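Long-range contact in extracellular protein containing a SCP domain (Bacillus anthracis, PDB 4IFA), which is of unknown function but is an extracellular SCP-domain protein, proposed as a vaccine candidate and possibly involved in virulence: residues D49-N61 with V92-V106. Numbering follows the deposited sequence.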
ATOM      1  N   ASP A  49      -3.050   5.961  22.589  1.00 36.22           N
ATOM      2  CA  ASP A  49      -3.922   6.305  21.473  1.00 33.61           C
ATOM      3  C   ASP A  49      -3.672   5.320  20.336  1.00 30.49           C
ATOM      4  O   ASP A  49      -2.564   4.793  20.172  1.00 29.42           O
ATOM      5  CB  ASP A  49      -3.633   7.718  20.951  1.00 35.31           C
ATOM      6  CG  ASP A  49      -4.172   8.806  21.845  1.00 39.94           C
ATOM      7  OD1 ASP A  49      -4.724   8.519  22.931  1.00 42.70           O
ATOM      8  OD2 ASP A  49      -4.029   9.975  21.446  1.00 47.04           O
ATOM      9  N   THR A  50      -4.725   5.082  19.576  1.00 27.62           N
ATOM     10  CA  THR A  50      -4.654   4.225  18.408  1.00 24.46           C
ATOM     11  C   THR A  50      -4.313   5.076  17.188  1.00 23.41           C
ATOM     12  O   THR A  50      -4.380   6.311  17.228  1.00 23.12           O
ATOM     13  CB  THR A  50      -6.004   3.591  18.118  1.00 26.20           C
ATOM     14  OG1 THR A  50      -6.943   4.647  17.929  1.00 24.67           O
ATOM     15  CG2 THR A  50      -6.481   2.687  19.298  1.00 26.41           C
ATOM     16  N   VAL A  51      -3.947   4.417  16.103  1.00 21.50           N
ATOM     17  CA  VAL A  51      -3.711   5.088  14.814  1.00 20.96           C
ATOM     18  C   VAL A  51      -4.956   5.901  14.442  1.00 22.28           C
ATOM     19  O   VAL A  51      -4.846   7.075  14.080  1.00 21.32           O
ATOM     20  CB  VAL A  51      -3.410   4.065  13.713  1.00 20.67           C
ATOM     21  CG1 VAL A  51      -3.471   4.711  12.346  1.00 20.35           C
ATOM     22  CG2 VAL A  51      -2.090   3.403  13.979  1.00 20.63           C
ATOM     23  N   LEU A  52      -6.143   5.314  14.527  1.00 21.96           N
ATOM     24  CA  LEU A  52      -7.379   6.053  14.188  1.00 22.33           C
ATOM     25  C   LEU A  52      -7.548   7.315  15.031  1.00 24.33           C
ATOM     26  O   LEU A  52      -7.985   8.366  14.502  1.00 24.13           O
ATOM     27  CB  LEU A  52      -8.620   5.166  14.283  1.00 23.23           C
ATOM     28  CG  LEU A  52      -9.943   5.863  14.010  1.00 25.09           C
ATOM     29  CD1 LEU A  52      -9.971   6.540  12.636  1.00 26.29           C
ATOM     30  CD2 LEU A  52     -11.043   4.789  14.114  1.00 26.89           C
ATOM     31  N   ASN A  53      -7.215   7.236  16.327  1.00 24.21           N
ATOM     32  CA  ASN A  53      -7.292   8.400  17.238  1.00 25.93           C
ATOM     33  C   ASN A  53      -6.444   9.571  16.750  1.00 25.54           C
ATOM     34  O   ASN A  53      -6.716  10.720  17.108  1.00 26.70           O
ATOM     35  CB  ASN A  53      -6.785   8.075  18.675  1.00 26.29           C
ATOM     36  CG  ASN A  53      -7.677   7.137  19.495  1.00 30.28           C
ATOM     37  OD1 ASN A  53      -7.167   6.505  20.452  1.00 30.70           O
ATOM     38  ND2 ASN A  53      -8.980   7.065  19.193  1.00 31.69           N
HETATM   39  N   MSE A  54      -5.398   9.291  15.967  1.00 24.56           N
HETATM   40  CA  MSE A  54      -4.528  10.360  15.462  1.00 23.59           C
HETATM   41  C   MSE A  54      -5.147  11.133  14.283  1.00 25.46           C
HETATM   42  O   MSE A  54      -4.776  12.297  14.016  1.00 25.15           O
HETATM   43  CB  MSE A  54      -3.176   9.794  15.048  1.00 22.17           C
HETATM   44  CG  MSE A  54      -2.550   8.852  16.076  1.00 23.54           C
HETATM   45 SE   MSE A  54      -2.251   9.718  17.784  1.00 31.04          SE
HETATM   46  CE  MSE A  54      -1.110  10.748  17.031  1.00 27.55           C
ATOM     47  N   ILE A  55      -6.081  10.507  13.578  1.00 25.56           N
ATOM     48  CA  ILE A  55      -6.693  11.110  12.404  1.00 25.35           C
ATOM     49  C   ILE A  55      -7.478  12.338  12.834  1.00 26.98           C
ATOM     50  O   ILE A  55      -8.348  12.267  13.734  1.00 27.45           O
ATOM     51  CB  ILE A  55      -7.619  10.129  11.624  1.00 26.26           C
ATOM     52  CG1 ILE A  55      -6.904   8.843  11.202  1.00 25.88           C
ATOM     53  CG2 ILE A  55      -8.207  10.828  10.387  1.00 27.61           C
ATOM     54  CD1 ILE A  55      -5.831   9.028  10.157  1.00 25.16           C
ATOM     55  N   GLY A  56      -7.155  13.474  12.212  1.00 27.89           N
ATOM     56  CA  GLY A  56      -7.778  14.764  12.522  1.00 28.73           C
ATOM     57  C   GLY A  56      -6.985  15.583  13.522  1.00 30.43           C
ATOM     58  O   GLY A  56      -7.270  16.775  13.720  1.00 32.53           O
ATOM     59  N   GLY A  57      -6.041  14.940  14.207  1.00 29.51           N
ATOM     60  CA  GLY A  57      -5.192  15.599  15.182  1.00 30.10           C
ATOM     61  C   GLY A  57      -4.022  16.277  14.483  1.00 29.91           C
ATOM     62  O   GLY A  57      -3.821  16.121  13.257  1.00 30.18           O
ATOM     63  N   ASP A  58      -3.245  17.045  15.224  1.00 31.54           N
ATOM     64  CA  ASP A  58      -2.139  17.703  14.561  1.00 31.43           C
ATOM     65  C   ASP A  58      -0.864  16.901  14.570  1.00 30.86           C
ATOM     66  O   ASP A  58      -0.768  15.818  15.188  1.00 30.67           O
ATOM     67  CB  ASP A  58      -1.962  19.117  15.046  1.00 33.74           C
ATOM     68  CG  ASP A  58      -1.544  19.231  16.486  1.00 36.81           C
ATOM     69  OD1 ASP A  58      -0.986  18.312  17.087  1.00 35.90           O
ATOM     70  OD2 ASP A  58      -1.737  20.323  17.043  1.00 42.29           O
ATOM     71  N   SER A  59       0.098  17.362  13.761  1.00 30.64           N
ATOM     72  CA  SER A  59       1.346  16.642  13.633  1.00 30.04           C
ATOM     73  C   SER A  59       2.167  16.690  14.897  1.00 30.47           C
ATOM     74  O   SER A  59       2.931  15.785  15.156  1.00 31.01           O
ATOM     75  CB  SER A  59       2.132  17.105  12.419  1.00 31.59           C
ATOM     76  OG  SER A  59       2.384  18.478  12.471  1.00 34.35           O
ATOM     77  N   GLU A  60       2.080  17.780  15.664  1.00 30.88           N
ATOM     78  CA  GLU A  60       2.738  17.807  16.960  1.00 33.54           C
ATOM     79  C   GLU A  60       2.286  16.669  17.871  1.00 32.85           C
ATOM     80  O   GLU A  60       3.104  16.092  18.603  1.00 33.78           O
ATOM     81  CB  GLU A  60       2.458  19.136  17.657  1.00 35.37           C
ATOM     82  CG  GLU A  60       3.026  19.263  19.093  1.00 39.57           C
ATOM     83  CD  GLU A  60       2.693  20.576  19.806  1.00 47.26           C
ATOM     84  OE1 GLU A  60       2.421  21.613  19.148  1.00 45.12           O
ATOM     85  OE2 GLU A  60       2.731  20.553  21.053  1.00 52.36           O
ATOM     86  N   ASN A  61       0.981  16.368  17.837  1.00 32.75           N
ATOM     87  CA  ASN A  61       0.387  15.248  18.595  1.00 31.65           C
ATOM     88  C   ASN A  61       0.952  13.906  18.088  1.00 29.61           C
ATOM     89  O   ASN A  61       1.343  13.056  18.885  1.00 28.97           O
ATOM     90  CB  ASN A  61      -1.150  15.314  18.491  1.00 30.65           C
ATOM     91  CG  ASN A  61      -1.858  14.232  19.288  1.00 32.38           C
ATOM     92  OD1 ASN A  61      -1.716  14.134  20.506  1.00 37.01           O
ATOM     93  ND2 ASN A  61      -2.620  13.397  18.577  1.00 29.52           N
ATOM     94  N   VAL A  92       3.196   1.267  10.360  1.00 18.60           N
ATOM     95  CA  VAL A  92       2.165   2.223  10.054  1.00 19.11           C
ATOM     96  C   VAL A  92       2.814   3.415   9.351  1.00 18.73           C
ATOM     97  O   VAL A  92       4.007   3.719   9.565  1.00 18.95           O
ATOM     98  CB  VAL A  92       1.391   2.689  11.307  1.00 20.66           C
ATOM     99  CG1 VAL A  92       2.282   3.301  12.332  1.00 23.82           C
ATOM    100  CG2 VAL A  92       0.252   3.662  10.941  1.00 21.20           C
ATOM    101  N   GLN A  93       2.047   4.024   8.457  1.00 18.47           N
ATOM    102  CA  GLN A  93       2.466   5.281   7.816  1.00 19.15           C
ATOM    103  C   GLN A  93       1.288   6.228   7.875  1.00 19.63           C
ATOM    104  O   GLN A  93       0.131   5.856   7.650  1.00 19.90           O
ATOM    105  CB  GLN A  93       2.950   5.029   6.377  1.00 19.65           C
ATOM    106  CG  GLN A  93       1.953   4.335   5.474  1.00 19.84           C
ATOM    107  CD  GLN A  93       2.529   3.983   4.097  1.00 20.06           C
ATOM    108  OE1 GLN A  93       3.557   3.312   4.026  1.00 21.94           O
ATOM    109  NE2 GLN A  93       1.854   4.387   3.014  1.00 19.62           N
ATOM    110  N   PHE A  94       1.572   7.463   8.280  1.00 19.63           N
ATOM    111  CA  PHE A  94       0.570   8.540   8.457  1.00 20.14           C
ATOM    112  C   PHE A  94       0.762   9.591   7.386  1.00 21.44           C
ATOM    113  O   PHE A  94       1.892   9.919   7.033  1.00 22.45           O
ATOM    114  CB  PHE A  94       0.724   9.234   9.818  1.00 20.88           C
ATOM    115  CG  PHE A  94       0.494   8.358  11.025  1.00 18.55           C
ATOM    116  CD1 PHE A  94      -0.756   8.311  11.633  1.00 19.85           C
ATOM    117  CD2 PHE A  94       1.517   7.590  11.565  1.00 20.59           C
ATOM    118  CE1 PHE A  94      -0.986   7.546  12.770  1.00 20.70           C
ATOM    119  CE2 PHE A  94       1.296   6.811  12.714  1.00 20.91           C
ATOM    120  CZ  PHE A  94       0.044   6.788  13.312  1.00 21.75           C
ATOM    121  N   GLY A  95      -0.325  10.128   6.876  1.00 19.99           N
ATOM    122  CA  GLY A  95      -0.261  11.224   5.903  1.00 22.20           C
ATOM    123  C   GLY A  95      -0.588  12.532   6.592  1.00 22.12           C
ATOM    124  O   GLY A  95      -1.672  12.671   7.223  1.00 22.87           O
ATOM    125  N   VAL A  96       0.327  13.508   6.466  1.00 21.61           N
ATOM    126  CA  VAL A  96       0.246  14.822   7.083  1.00 23.29           C
ATOM    127  C   VAL A  96       0.152  15.905   6.007  1.00 24.52           C
ATOM    128  O   VAL A  96       1.000  15.979   5.101  1.00 24.58           O
ATOM    129  CB  VAL A  96       1.495  15.043   7.976  1.00 23.43           C
ATOM    130  CG1 VAL A  96       1.527  16.421   8.556  1.00 25.86           C
ATOM    131  CG2 VAL A  96       1.591  14.010   9.096  1.00 26.08           C
ATOM    132  N   ALA A  97      -0.831  16.779   6.142  1.00 25.67           N
ATOM    133  CA  ALA A  97      -1.068  17.900   5.214  1.00 27.62           C
ATOM    134  C   ALA A  97      -1.323  19.100   6.079  1.00 29.39           C
ATOM    135  O   ALA A  97      -2.211  19.080   6.936  1.00 29.90           O
ATOM    136  CB  ALA A  97      -2.289  17.602   4.322  1.00 27.14           C
ATOM    137  N   GLU A  98      -0.567  20.177   5.848  0.50 31.03           N
ATOM    138  CA  GLU A  98      -0.697  21.401   6.640  0.50 33.35           C
ATOM    139  C   GLU A  98      -0.777  21.096   8.139  0.50 32.18           C
ATOM    140  O   GLU A  98      -1.688  21.553   8.847  0.50 34.27           O
ATOM    141  CB  GLU A  98      -1.905  22.203   6.175  0.50 34.23           C
ATOM    142  CG  GLU A  98      -1.806  22.567   4.704  0.50 38.63           C
ATOM    143  CD  GLU A  98      -3.038  23.277   4.184  0.50 42.37           C
ATOM    144  OE1 GLU A  98      -3.709  23.976   4.970  0.50 44.72           O
ATOM    145  OE2 GLU A  98      -3.321  23.131   2.976  0.50 46.76           O
ATOM    146  N   ARG A  99       0.188  20.297   8.591  1.00 31.20           N
ATOM    147  CA  ARG A  99       0.339  19.910  10.003  1.00 29.52           C
ATOM    148  C   ARG A  99      -0.862  19.224  10.650  1.00 29.37           C
ATOM    149  O   ARG A  99      -1.038  19.279  11.860  1.00 30.99           O
ATOM    150  CB  ARG A  99       0.916  21.056  10.856  1.00 32.61           C
ATOM    151  CG  ARG A  99       2.325  21.481  10.378  1.00 34.73           C
ATOM    152  CD  ARG A  99       3.135  22.018  11.491  1.00 39.17           C
ATOM    153  NE  ARG A  99       4.422  22.508  11.007  1.00 40.02           N
ATOM    154  CZ  ARG A  99       5.489  22.686  11.769  1.00 37.71           C
ATOM    155  NH1 ARG A  99       5.462  22.368  13.056  1.00 41.79           N
ATOM    156  NH2 ARG A  99       6.606  23.160  11.231  1.00 37.88           N
ATOM    157  N   LYS A 100      -1.694  18.602   9.816  0.50 28.79           N
ATOM    158  CA  LYS A 100      -2.843  17.809  10.283  0.50 27.17           C
ATOM    159  C   LYS A 100      -2.737  16.392   9.727  0.50 25.75           C
ATOM    160  O   LYS A 100      -2.280  16.203   8.585  0.50 25.02           O
ATOM    161  CB  LYS A 100      -4.171  18.424   9.833  0.50 27.76           C
ATOM    162  CG  LYS A 100      -4.461  19.830  10.367  0.50 29.10           C
ATOM    163  CD  LYS A 100      -4.471  19.915  11.900  0.50 33.67           C
ATOM    164  CE  LYS A 100      -5.619  19.135  12.553  0.50 35.83           C
ATOM    165  NZ  LYS A 100      -5.697  19.297  14.045  0.50 35.83           N
ATOM    166  N   VAL A 101      -3.152  15.403  10.525  1.00 25.22           N
ATOM    167  CA  VAL A 101      -3.141  13.998  10.115  1.00 24.59           C
ATOM    168  C   VAL A 101      -4.435  13.721   9.343  1.00 23.25           C
ATOM    169  O   VAL A 101      -5.523  13.861   9.903  1.00 25.55           O
ATOM    170  CB  VAL A 101      -2.966  13.039  11.288  1.00 24.13           C
ATOM    171  CG1 VAL A 101      -3.005  11.611  10.779  1.00 23.56           C
ATOM    172  CG2 VAL A 101      -1.650  13.289  12.033  1.00 26.21           C
ATOM    173  N   VAL A 102      -4.322  13.410   8.058  1.00 23.71           N
ATOM    174  CA  VAL A 102      -5.462  13.235   7.163  1.00 23.57           C
ATOM    175  C   VAL A 102      -5.707  11.798   6.693  1.00 22.98           C
ATOM    176  O   VAL A 102      -6.787  11.492   6.203  1.00 23.35           O
ATOM    177  CB  VAL A 102      -5.360  14.183   5.927  1.00 23.53           C
ATOM    178  CG1 VAL A 102      -5.288  15.666   6.400  1.00 25.18           C
ATOM    179  CG2 VAL A 102      -4.223  13.853   4.970  1.00 24.79           C
ATOM    180  N   THR A 103      -4.723  10.932   6.867  1.00 20.55           N
ATOM    181  CA  THR A 103      -4.815   9.538   6.430  1.00 19.92           C
ATOM    182  C   THR A 103      -3.792   8.710   7.142  1.00 19.00           C
ATOM    183  O   THR A 103      -2.859   9.246   7.733  1.00 21.07           O
ATOM    184  CB  THR A 103      -4.644   9.477   4.879  1.00 19.34           C
ATOM    185  OG1 THR A 103      -4.936   8.159   4.355  1.00 19.88           O
ATOM    186  CG2 THR A 103      -3.256   9.849   4.434  1.00 21.22           C
ATOM    187  N   ALA A 104      -3.963   7.381   7.114  1.00 18.96           N
ATOM    188  CA  ALA A 104      -2.938   6.461   7.625  1.00 18.25           C
ATOM    189  C   ALA A 104      -3.163   5.113   6.990  1.00 19.45           C
ATOM    190  O   ALA A 104      -4.294   4.771   6.674  1.00 20.37           O
ATOM    191  CB  ALA A 104      -2.967   6.329   9.169  1.00 20.23           C
ATOM    192  N   TYR A 105      -2.084   4.363   6.823  1.00 18.32           N
ATOM    193  CA  TYR A 105      -2.167   2.989   6.381  1.00 17.73           C
ATOM    194  C   TYR A 105      -1.447   2.112   7.404  1.00 17.72           C
ATOM    195  O   TYR A 105      -0.256   2.291   7.695  1.00 18.06           O
ATOM    196  CB  TYR A 105      -1.533   2.793   4.999  1.00 18.10           C
ATOM    197  CG  TYR A 105      -1.606   1.355   4.548  1.00 18.67           C
ATOM    198  CD1 TYR A 105      -2.821   0.781   4.267  1.00 20.39           C
ATOM    199  CD2 TYR A 105      -0.458   0.551   4.434  1.00 19.81           C
ATOM    200  CE1 TYR A 105      -2.939  -0.542   3.872  1.00 21.41           C
ATOM    201  CE2 TYR A 105      -0.596  -0.808   4.046  1.00 18.65           C
ATOM    202  CZ  TYR A 105      -1.825  -1.313   3.771  1.00 19.20           C
ATOM    203  OH  TYR A 105      -1.984  -2.644   3.332  1.00 22.57           O
ATOM    204  N   VAL A 106      -2.189   1.127   7.925  1.00 17.50           N
ATOM    205  CA  VAL A 106      -1.725   0.142   8.894  1.00 17.29           C
ATOM    206  C   VAL A 106      -1.466  -1.190   8.239  1.00 16.88           C
ATOM    207  O   VAL A 106      -2.353  -1.724   7.566  1.00 17.64           O
ATOM    208  CB  VAL A 106      -2.801  -0.055  10.010  1.00 17.22           C
ATOM    209  CG1 VAL A 106      -2.360  -1.176  10.964  1.00 17.96           C
ATOM    210  CG2 VAL A 106      -3.038   1.256  10.754  1.00 18.76           C
TER
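V51 lays its CG1 methyl over the A104 CB, 3.6 Å away, and the same methyl touches CE1 of F94 and CG2 of V106. With chi1 at 167°, CG1 lies opposite the backbone N while CG2 points to V92, whose own CG2 it meets tip to tip at 3.8 Å; one valine thus reaches side chains from both strands of the hairpin. M54, a selenomethionine, adds its CB and CG obliquely against CE1 of F94, and V92 CG2 rests on one face of that ring, offset toward its rim. Farther along, the CD1 end of I55 bends in over the T103 backbone (CD1 to T103 C, 3.7 Å) and also reaches the CG1 methyl of V101.

Beyond I55 the backbone itself takes over. The type II turn M54-G57 brings G56 N to V101 O at 2.9 Å, and V101 N donates to G57 O with an N-H...O angle of 171°; together they grip both polar backbone atoms of V101. S59 N donates a hydrogen bond to R99 O (2.9 Å), and S59 OG packs on R99 CB. D58 caps the helix beginning at S59, its OD1 accepting from N61 N, while T50 and N53 form a capping box at the start of the helical turn 51-54.

W66 of helix 59-66 meets F94 edge-to-face, extending the apolar layer. The geometry is that of an antiparallel beta hairpin, closed by a type I' turn and carrying a classic bulge at V102-T103 opposite G95. V51, M54 and I55 pack over its face bearing V92, F94, A104 and V106, and a single antiparallel bridge, D58 to K100 (CA-CA 4.3 Å), joins the start of helix 59-66 to the turn end of strand 100-106 in the CAP-associated N-terminal region.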